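Local coordinates for protein glucosamine kinase (Streptacidiphilus jiangxiensis, PDB 6HWJ) that catalyses the ATP-dependent, magnesium-requiring phosphorylation of D-glucosamine to D-glucosamine 6-phosphate and acts on glucose to a lesser extent, at residues Asp296-Phe301 with Val316-Asn321; Ser146-Arg151 with Pro178-Ser183. All blocks are in the same frame, centred on the assembly; numbering follows the deposited sequence.

Interaction 1. Residues Asp296-Phe301 with Val316-Asn321; sequences DVHGDF and VDFDGN. With MG (magnesium ion), chain F; MG (magnesium ion), chain C.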
ATOM      1  N   ASP A 296      -8.892 -10.425   1.038  1.00 27.42           N
ATOM      2  CA  ASP A 296      -8.402  -9.077   0.741  1.00 27.40           C
ATOM      3  C   ASP A 296      -7.346  -8.701   1.781  1.00 26.50           C
ATOM      4  O   ASP A 296      -7.613  -8.757   2.990  1.00 27.85           O
ATOM      5  CB  ASP A 296      -9.562  -8.069   0.782  1.00 27.95           C
ATOM      6  CG  ASP A 296     -10.604  -8.311  -0.308  1.00 33.76           C
ATOM      7  OD1 ASP A 296     -10.421  -9.194  -1.175  1.00 32.57           O
ATOM      8  OD2 ASP A 296     -11.638  -7.624  -0.282  1.00 34.70           O
ATOM      9  N   VAL A 297      -6.152  -8.327   1.326  1.00 25.57           N
ATOM     10  CA  VAL A 297      -5.053  -8.011   2.221  1.00 26.06           C
ATOM     11  C   VAL A 297      -4.566  -6.589   1.929  1.00 25.92           C
ATOM     12  O   VAL A 297      -4.967  -5.959   0.957  1.00 24.71           O
ATOM     13  CB  VAL A 297      -3.879  -9.009   2.110  1.00 26.55           C
ATOM     14  CG1 VAL A 297      -4.308 -10.410   2.538  1.00 25.33           C
ATOM     15  CG2 VAL A 297      -3.301  -9.032   0.701  1.00 27.43           C
ATOM     16  N   HIS A 298      -3.695  -6.090   2.806  1.00 24.91           N
ATOM     17  CA  HIS A 298      -2.989  -4.841   2.529  1.00 25.06           C
ATOM     18  C   HIS A 298      -2.062  -5.012   1.332  1.00 26.49           C
ATOM     19  O   HIS A 298      -2.119  -4.235   0.366  1.00 27.39           O
ATOM     20  CB  HIS A 298      -2.190  -4.386   3.766  1.00 22.96           C
ATOM     21  CG  HIS A 298      -1.493  -3.075   3.585  1.00 24.65           C
ATOM     22  ND1 HIS A 298      -0.352  -2.935   2.818  1.00 24.24           N
ATOM     23  CD2 HIS A 298      -1.792  -1.827   4.053  1.00 24.32           C
ATOM     24  CE1 HIS A 298       0.024  -1.662   2.819  1.00 28.39           C
ATOM     25  NE2 HIS A 298      -0.832  -0.968   3.559  1.00 26.42           N
ATOM     26  N   GLY A 299      -1.180  -6.013   1.385  1.00 27.62           N
ATOM     27  CA  GLY A 299      -0.416  -6.425   0.223  1.00 31.11           C
ATOM     28  C   GLY A 299       0.926  -5.747   0.054  1.00 30.57           C
ATOM     29  O   GLY A 299       1.698  -6.155  -0.821  1.00 35.45           O
ATOM     30  N   ASP A 300       1.223  -4.735   0.854  1.00 27.86           N
ATOM     31  CA  ASP A 300       2.525  -4.065   0.804  1.00 27.45           C
ATOM     32  C   ASP A 300       2.813  -3.555   2.211  1.00 26.27           C
ATOM     33  O   ASP A 300       3.068  -2.367   2.435  1.00 24.44           O
ATOM     34  CB  ASP A 300       2.525  -2.950  -0.239  1.00 30.77           C
ATOM     35  CG  ASP A 300       3.895  -2.313  -0.420  1.00 32.23           C
ATOM     36  OD1 ASP A 300       4.906  -2.997  -0.196  1.00 32.38           O
ATOM     37  OD2 ASP A 300       3.938  -1.117  -0.775  1.00 32.95           O
ATOM     38  N   PHE A 301       2.739  -4.465   3.179  1.00 28.04           N
ATOM     39  CA  PHE A 301       2.580  -4.131   4.593  1.00 26.15           C
ATOM     40  C   PHE A 301       3.937  -4.149   5.268  1.00 26.37           C
ATOM     41  O   PHE A 301       4.632  -5.174   5.248  1.00 24.40           O
ATOM     42  CB  PHE A 301       1.610  -5.130   5.233  1.00 27.35           C
ATOM     43  CG  PHE A 301       1.035  -4.685   6.547  1.00 28.00           C
ATOM     44  CD1 PHE A 301       0.349  -3.489   6.660  1.00 25.50           C
ATOM     45  CD2 PHE A 301       1.143  -5.491   7.656  1.00 28.48           C
ATOM     46  CE1 PHE A 301      -0.184  -3.100   7.864  1.00 26.29           C
ATOM     47  CE2 PHE A 301       0.607  -5.092   8.870  1.00 28.29           C
ATOM     48  CZ  PHE A 301      -0.065  -3.894   8.962  1.00 25.86           C
ATOM     49  N   VAL A 316      -1.717   3.159   6.059  1.00 22.79           N
ATOM     50  CA  VAL A 316      -2.014   3.799   4.781  1.00 23.91           C
ATOM     51  C   VAL A 316      -1.478   2.930   3.648  1.00 23.90           C
ATOM     52  O   VAL A 316      -0.852   1.898   3.885  1.00 22.62           O
ATOM     53  CB  VAL A 316      -1.418   5.212   4.693  1.00 25.93           C
ATOM     54  CG1 VAL A 316      -1.982   6.095   5.777  1.00 28.69           C
ATOM     55  CG2 VAL A 316       0.091   5.148   4.828  1.00 27.07           C
ATOM     56  N   ASP A 317      -1.754   3.360   2.406  1.00 28.06           N
ATOM     57  CA  ASP A 317      -1.147   2.787   1.189  1.00 27.25           C
ATOM     58  C   ASP A 317      -1.738   1.418   0.859  1.00 24.46           C
ATOM     59  O   ASP A 317      -1.093   0.389   1.073  1.00 27.08           O
ATOM     60  CB  ASP A 317       0.372   2.701   1.383  1.00 35.44           C
ATOM     61  CG  ASP A 317       1.134   2.592   0.055  1.00 47.88           C
ATOM     62  OD1 ASP A 317       0.522   2.214  -0.962  1.00 53.02           O
ATOM     63  OD2 ASP A 317       2.357   2.889   0.054  1.00 52.78           O
ATOM     64  N   PHE A 318      -2.950   1.401   0.300  1.00 24.12           N
ATOM     65  CA  PHE A 318      -3.670   0.175  -0.006  1.00 28.68           C
ATOM     66  C   PHE A 318      -3.724  -0.157  -1.503  1.00 29.89           C
ATOM     67  O   PHE A 318      -4.626  -0.888  -1.937  1.00 25.35           O
ATOM     68  CB  PHE A 318      -5.084   0.273   0.552  1.00 31.05           C
ATOM     69  CG  PHE A 318      -5.156   0.051   2.047  1.00 34.64           C
ATOM     70  CD1 PHE A 318      -5.149  -1.225   2.562  1.00 35.37           C
ATOM     71  CD2 PHE A 318      -5.219   1.125   2.916  1.00 36.29           C
ATOM     72  CE1 PHE A 318      -5.211  -1.439   3.926  1.00 36.57           C
ATOM     73  CE2 PHE A 318      -5.278   0.918   4.278  1.00 35.47           C
ATOM     74  CZ  PHE A 318      -5.277  -0.362   4.780  1.00 36.73           C
ATOM     75  N   ASP A 319      -2.761   0.343  -2.283  0.50 28.94           N
ATOM     76  CA  ASP A 319      -2.739   0.100  -3.723  0.50 32.68           C
ATOM     77  C   ASP A 319      -2.272  -1.302  -4.089  0.50 28.48           C
ATOM     78  O   ASP A 319      -2.440  -1.712  -5.243  0.50 29.47           O
ATOM     79  CB  ASP A 319      -1.811   1.104  -4.415  0.50 38.75           C
ATOM     80  CG  ASP A 319      -2.389   2.491  -4.463  0.50 40.28           C
ATOM     81  OD1 ASP A 319      -3.630   2.620  -4.456  0.50 40.79           O
ATOM     82  OD2 ASP A 319      -1.598   3.456  -4.509  0.50 42.56           O
ATOM     83  N   GLY A 320      -1.671  -2.031  -3.156  1.00 28.61           N
ATOM     84  CA  GLY A 320      -1.173  -3.366  -3.425  1.00 31.83           C
ATOM     85  C   GLY A 320       0.332  -3.422  -3.630  1.00 33.41           C
ATOM     86  O   GLY A 320       1.047  -2.420  -3.613  1.00 32.54           O
ATOM     87  N   ASN A 321       0.808  -4.646  -3.852  1.00 38.93           N
ATOM     88  CA  ASN A 321       2.244  -4.903  -3.986  1.00 39.41           C
ATOM     89  C   ASN A 321       2.762  -4.351  -5.306  1.00 39.72           C
ATOM     90  O   ASN A 321       2.346  -4.829  -6.372  1.00 36.42           O
ATOM     91  CB  ASN A 321       2.497  -6.402  -3.892  1.00 45.96           C
ATOM     92  CG  ASN A 321       3.968  -6.745  -3.936  1.00 52.26           C
ATOM     93  OD1 ASN A 321       4.820  -5.866  -4.002  1.00 51.91           O
ATOM     94  ND2 ASN A 321       4.274  -8.041  -3.889  1.00 58.42           N
TER
HETATM   95 MG    MG F 504       1.403   2.128  -2.968  1.00 45.28          MG
HETATM   96 MG    MG C 501       3.797   3.667   1.494  1.00 37.98          MG
HETATM   97  O   HOH W   1      -0.963  -1.850  -0.448  1.00 25.83           O
HETATM   98  O   HOH W   2      -4.370  -3.734  -1.248  1.00 30.99           O
HETATM   99  O   HOH W   3       1.652   0.104  -2.153  1.00 39.06           O
HETATM  100  O   HOH W   4       3.369   2.209  -2.146  1.00 40.00           O
HETATM  101  O   HOH W   5       5.366   4.273   2.929  1.00 44.11           O
HETATM  102  O   HOH W   6       2.785   5.151   2.465  1.00 40.28           O
HETATM  103  O   HOH W   7       4.473   5.437   0.436  1.00 38.41           O
HETATM  104  O   HOH W   8       2.648   1.165  -4.180  1.00 50.48           O

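Interaction 2. Residues Ser146-Arg151 with Pro178-Ser183; sequences SPAAQR and PVLLAS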
ATOM      1  N   SER A 146      -6.026  -0.558  -8.908  1.00 28.59           N
ATOM      2  CA  SER A 146      -5.788  -0.458  -7.487  1.00 28.29           C
ATOM      3  C   SER A 146      -7.026  -0.899  -6.715  1.00 29.93           C
ATOM      4  O   SER A 146      -8.146  -0.469  -7.044  1.00 30.01           O
ATOM      5  CB  SER A 146      -5.432   0.981  -7.089  1.00 26.87           C
ATOM      6  OG  SER A 146      -5.411   1.053  -5.700  1.00 28.54           O
ATOM      7  N   PRO A 147      -6.880  -1.731  -5.685  1.00 30.12           N
ATOM      8  CA  PRO A 147      -8.028  -2.059  -4.832  1.00 28.72           C
ATOM      9  C   PRO A 147      -8.242  -1.105  -3.665  1.00 25.70           C
ATOM     10  O   PRO A 147      -9.054  -1.424  -2.784  1.00 25.25           O
ATOM     11  CB  PRO A 147      -7.651  -3.446  -4.315  1.00 27.36           C
ATOM     12  CG  PRO A 147      -6.153  -3.324  -4.111  1.00 31.02           C
ATOM     13  CD  PRO A 147      -5.675  -2.483  -5.292  1.00 31.15           C
ATOM     14  N   ALA A 148      -7.526   0.018  -3.617  1.00 27.14           N
ATOM     15  CA  ALA A 148      -7.552   0.860  -2.421  1.00 25.80           C
ATOM     16  C   ALA A 148      -8.973   1.247  -2.013  1.00 26.40           C
ATOM     17  O   ALA A 148      -9.284   1.326  -0.825  1.00 29.10           O
ATOM     18  CB  ALA A 148      -6.696   2.109  -2.642  1.00 25.47           C
ATOM     19  N   ALA A 149      -9.858   1.487  -2.984  1.00 28.73           N
ATOM     20  CA  ALA A 149     -11.229   1.857  -2.645  1.00 29.45           C
ATOM     21  C   ALA A 149     -11.968   0.707  -1.959  1.00 31.43           C
ATOM     22  O   ALA A 149     -12.764   0.927  -1.031  1.00 29.40           O
ATOM     23  CB  ALA A 149     -11.997   2.271  -3.900  1.00 32.69           C
ATOM     24  N   GLN A 150     -11.742  -0.519  -2.417  1.00 31.36           N
ATOM     25  CA  GLN A 150     -12.395  -1.669  -1.792  1.00 34.33           C
ATOM     26  C   GLN A 150     -11.814  -1.941  -0.409  1.00 28.57           C
ATOM     27  O   GLN A 150     -12.537  -2.338   0.504  1.00 28.11           O
ATOM     28  CB  GLN A 150     -12.264  -2.903  -2.678  1.00 43.07           C
ATOM     29  CG  GLN A 150     -13.114  -2.850  -3.939  1.00 60.05           C
ATOM     30  CD  GLN A 150     -12.650  -1.792  -4.923  1.00 72.84           C
ATOM     31  OE1 GLN A 150     -11.455  -1.651  -5.183  1.00 75.60           O
ATOM     32  NE2 GLN A 150     -13.599  -1.035  -5.474  1.00 78.24           N
ATOM     33  N   ARG A 151     -10.506  -1.747  -0.243  1.00 26.96           N
ATOM     34  CA  ARG A 151      -9.889  -1.949   1.065  1.00 25.36           C
ATOM     35  C   ARG A 151     -10.388  -0.921   2.075  1.00 26.65           C
ATOM     36  O   ARG A 151     -10.813  -1.279   3.182  1.00 24.82           O
ATOM     37  CB  ARG A 151      -8.364  -1.871   0.944  1.00 23.03           C
ATOM     38  CG  ARG A 151      -7.765  -2.918   0.001  1.00 26.35           C
ATOM     39  CD  ARG A 151      -7.861  -4.327   0.521  1.00 26.85           C
ATOM     40  NE  ARG A 151      -7.388  -5.280  -0.488  1.00 29.36           N
ATOM     41  CZ  ARG A 151      -8.100  -5.686  -1.541  1.00 28.59           C
ATOM     42  NH1 ARG A 151      -9.329  -5.257  -1.731  1.00 26.40           N
ATOM     43  NH2 ARG A 151      -7.579  -6.525  -2.404  1.00 32.40           N
ATOM     44  N   PRO A 178     -15.122  -1.865  -8.522  1.00 54.14           N
ATOM     45  CA  PRO A 178     -15.194  -0.450  -8.904  1.00 51.52           C
ATOM     46  C   PRO A 178     -13.798   0.146  -9.010  1.00 38.23           C
ATOM     47  O   PRO A 178     -12.913  -0.151  -8.208  1.00 35.09           O
ATOM     48  CB  PRO A 178     -16.006   0.181  -7.770  1.00 59.58           C
ATOM     49  CG  PRO A 178     -16.887  -0.936  -7.297  1.00 64.10           C
ATOM     50  CD  PRO A 178     -16.057  -2.188  -7.425  1.00 62.11           C
ATOM     51  N   VAL A 179     -13.601   0.947 -10.040  1.00 33.32           N
ATOM     52  CA  VAL A 179     -12.310   1.543 -10.351  1.00 32.58           C
ATOM     53  C   VAL A 179     -12.166   2.829  -9.547  1.00 28.46           C
ATOM     54  O   VAL A 179     -13.020   3.713  -9.629  1.00 27.13           O
ATOM     55  CB  VAL A 179     -12.196   1.830 -11.864  1.00 36.66           C
ATOM     56  CG1 VAL A 179     -10.948   2.653 -12.173  1.00 35.43           C
ATOM     57  CG2 VAL A 179     -12.199   0.524 -12.648  1.00 40.12           C
ATOM     58  N   LEU A 180     -11.078   2.942  -8.798  1.00 26.40           N
ATOM     59  CA  LEU A 180     -10.846   4.111  -7.964  1.00 26.49           C
ATOM     60  C   LEU A 180     -10.494   5.315  -8.819  1.00 27.26           C
ATOM     61  O   LEU A 180      -9.573   5.261  -9.641  1.00 28.56           O
ATOM     62  CB  LEU A 180      -9.717   3.840  -6.979  1.00 26.95           C
ATOM     63  CG  LEU A 180      -9.177   5.029  -6.177  1.00 32.58           C
ATOM     64  CD1 LEU A 180     -10.223   5.590  -5.225  1.00 29.18           C
ATOM     65  CD2 LEU A 180      -7.942   4.631  -5.390  1.00 34.88           C
ATOM     66  N   LEU A 181     -11.216   6.413  -8.596  1.00 24.40           N
ATOM     67  CA  LEU A 181     -10.935   7.679  -9.256  1.00 24.53           C
ATOM     68  C   LEU A 181     -10.416   8.726  -8.285  1.00 26.96           C
ATOM     69  O   LEU A 181      -9.563   9.531  -8.678  1.00 25.85           O
ATOM     70  CB  LEU A 181     -12.192   8.214  -9.934  1.00 25.06           C
ATOM     71  CG  LEU A 181     -12.908   7.282 -10.913  1.00 27.89           C
ATOM     72  CD1 LEU A 181     -14.125   8.002 -11.524  1.00 30.29           C
ATOM     73  CD2 LEU A 181     -11.973   6.790 -11.989  1.00 29.34           C
ATOM     74  N   ALA A 182     -10.898   8.705  -7.038  1.00 25.18           N
ATOM     75  CA  ALA A 182     -10.477   9.665  -6.020  1.00 25.17           C
ATOM     76  C   ALA A 182     -10.832   9.134  -4.640  1.00 25.12           C
ATOM     77  O   ALA A 182     -11.879   8.517  -4.452  1.00 24.17           O
ATOM     78  CB  ALA A 182     -11.127  11.038  -6.208  1.00 24.39           C
ATOM     79  N   SER A 183      -9.961   9.403  -3.674  1.00 25.06           N
ATOM     80  CA  SER A 183     -10.215   9.124  -2.274  1.00 24.52           C
ATOM     81  C   SER A 183     -10.057  10.415  -1.483  1.00 24.99           C
ATOM     82  O   SER A 183      -9.270  11.299  -1.849  1.00 27.16           O
ATOM     83  CB  SER A 183      -9.261   8.057  -1.735  1.00 29.95           C
ATOM     84  OG  SER A 183      -7.918   8.465  -1.901  1.00 29.56           O
TER
HETATM   85  O   HOH W   9      -9.017   0.936  -9.277  1.00 26.69           O

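Interaction 1. Residues Asp296-Phe301 with Val316-Asn321
The imidazole of H298 lies beside the ring of F318. Its CD2 sits over one face of the F318 ring, 3.4 Å from CE1. The two planes are oblique, at 53°. A face of the imidazole carries F301, whose CD1 lies 3.6 Å above the plane, toward the rim. Both nitrogens are used at the edge. H298 NE2 donates to V316 O at 2.9 Å, almost straight at 173°, while ND1 accepts the backbone N-H of D300. These two in-plane bonds fix the rotation of the ring. CG stands anti to the backbone N (chi1 -177°), and the end of the ring comes nearer to the other loop than the first side-chain bond points. D317 O is also 2.8 Å from H298 NE2, but the angle is poor for a bond.

The carboxylate of D317 bridges two magnesium ions. OD1 holds one ion at 2.2 Å and OD2 the other, which Q305 also binds. D300, which binds glucosamine, reaches the OD1-bound ion through a water. That water is coordinated to the ion and donates to D300 OD2 and G320 O. A second water joins H298 O, D317 O and G320 N. G299 and G320 have backbone angles that suit glycine, and the chains come close there. G299 O is 3.2 Å from N321 CB.

The sequences HGD and DFD resemble the catalytic-loop and DFG motifs of kinase-like phosphotransferases. The contact thus probably joins the catalytic loop to the metal loop. The two loops follow strands 293-295 and 312-315. H298 touches M229 of helix 212-234, F318 packs on helix 148-157, and D338 of helix 335-356 binds the backbone N of H298 and G299.

Interaction 2. Residues Ser146-Arg151 with Pro178-Ser183
L180 meets A148 and A149 through apolar contacts. Its two methyl branches divide between them. CD2 approaches A148 CB at 3.9 Å, and CD1 approaches A149 CB at 4.0 Å. L180 CB is also near the A149 methyl. The first bond of the L180 side chain points toward the helix, and chi1 (170°) sets CG anti to the backbone N.

The helix is 148-157, and L180 belongs to strand 179-186 of a six-stranded antiparallel sheet. That strand runs between strands 166-172 and 130-134. At L181 and A182, both opposite L170, a classic beta bulge disturbs the regular pairing, though both residues still bond to L170. Strand 130-134 carries K133, which probably binds ATP, and strand 179-186 leads into residues 186-188, which probably also bind ATP. A helix beside such a sheet is consistent with the N-terminal lobe of kinase-like enzymes.

One direct hydrogen bond crosses the contact. Q150 NE2 donates to P178 O at 3.0 Å, bent to 138°, with the acceptor tilted out of the amide plane. NE2 also lies 3.3 Å from CD of the P178 ring.

A water adds a polar bridge, donating to S146 O and accepting from L180 N. Before the helix, S146 OG accepts from A148 N at 3.1 Å in an ST turn, with P147 at the N-cap position. The same OG also pairs with D319 OD1.

How the interactions relate
Both contacts are partly buried, but interaction 1 lies near the middle of the chain, while interaction 2 is about 12 Å from that centre; the two contacts are about 12 Å apart, centre to centre. They meet at the start of helix 148-157. The D319-S146 hydrogen bond joins them, and R151 NE probably donates to V297 O at 2.9 Å. This helix therefore has the sheet strand 179-186 on one contact and the loops of the metal site on the other. Chemistry differs accordingly. Interaction 1 is built on metal ions, waters and an oriented histidine; interaction 2 on a leucine against two alanines, one bent hydrogen bond from a side-chain amide, and a water bridge.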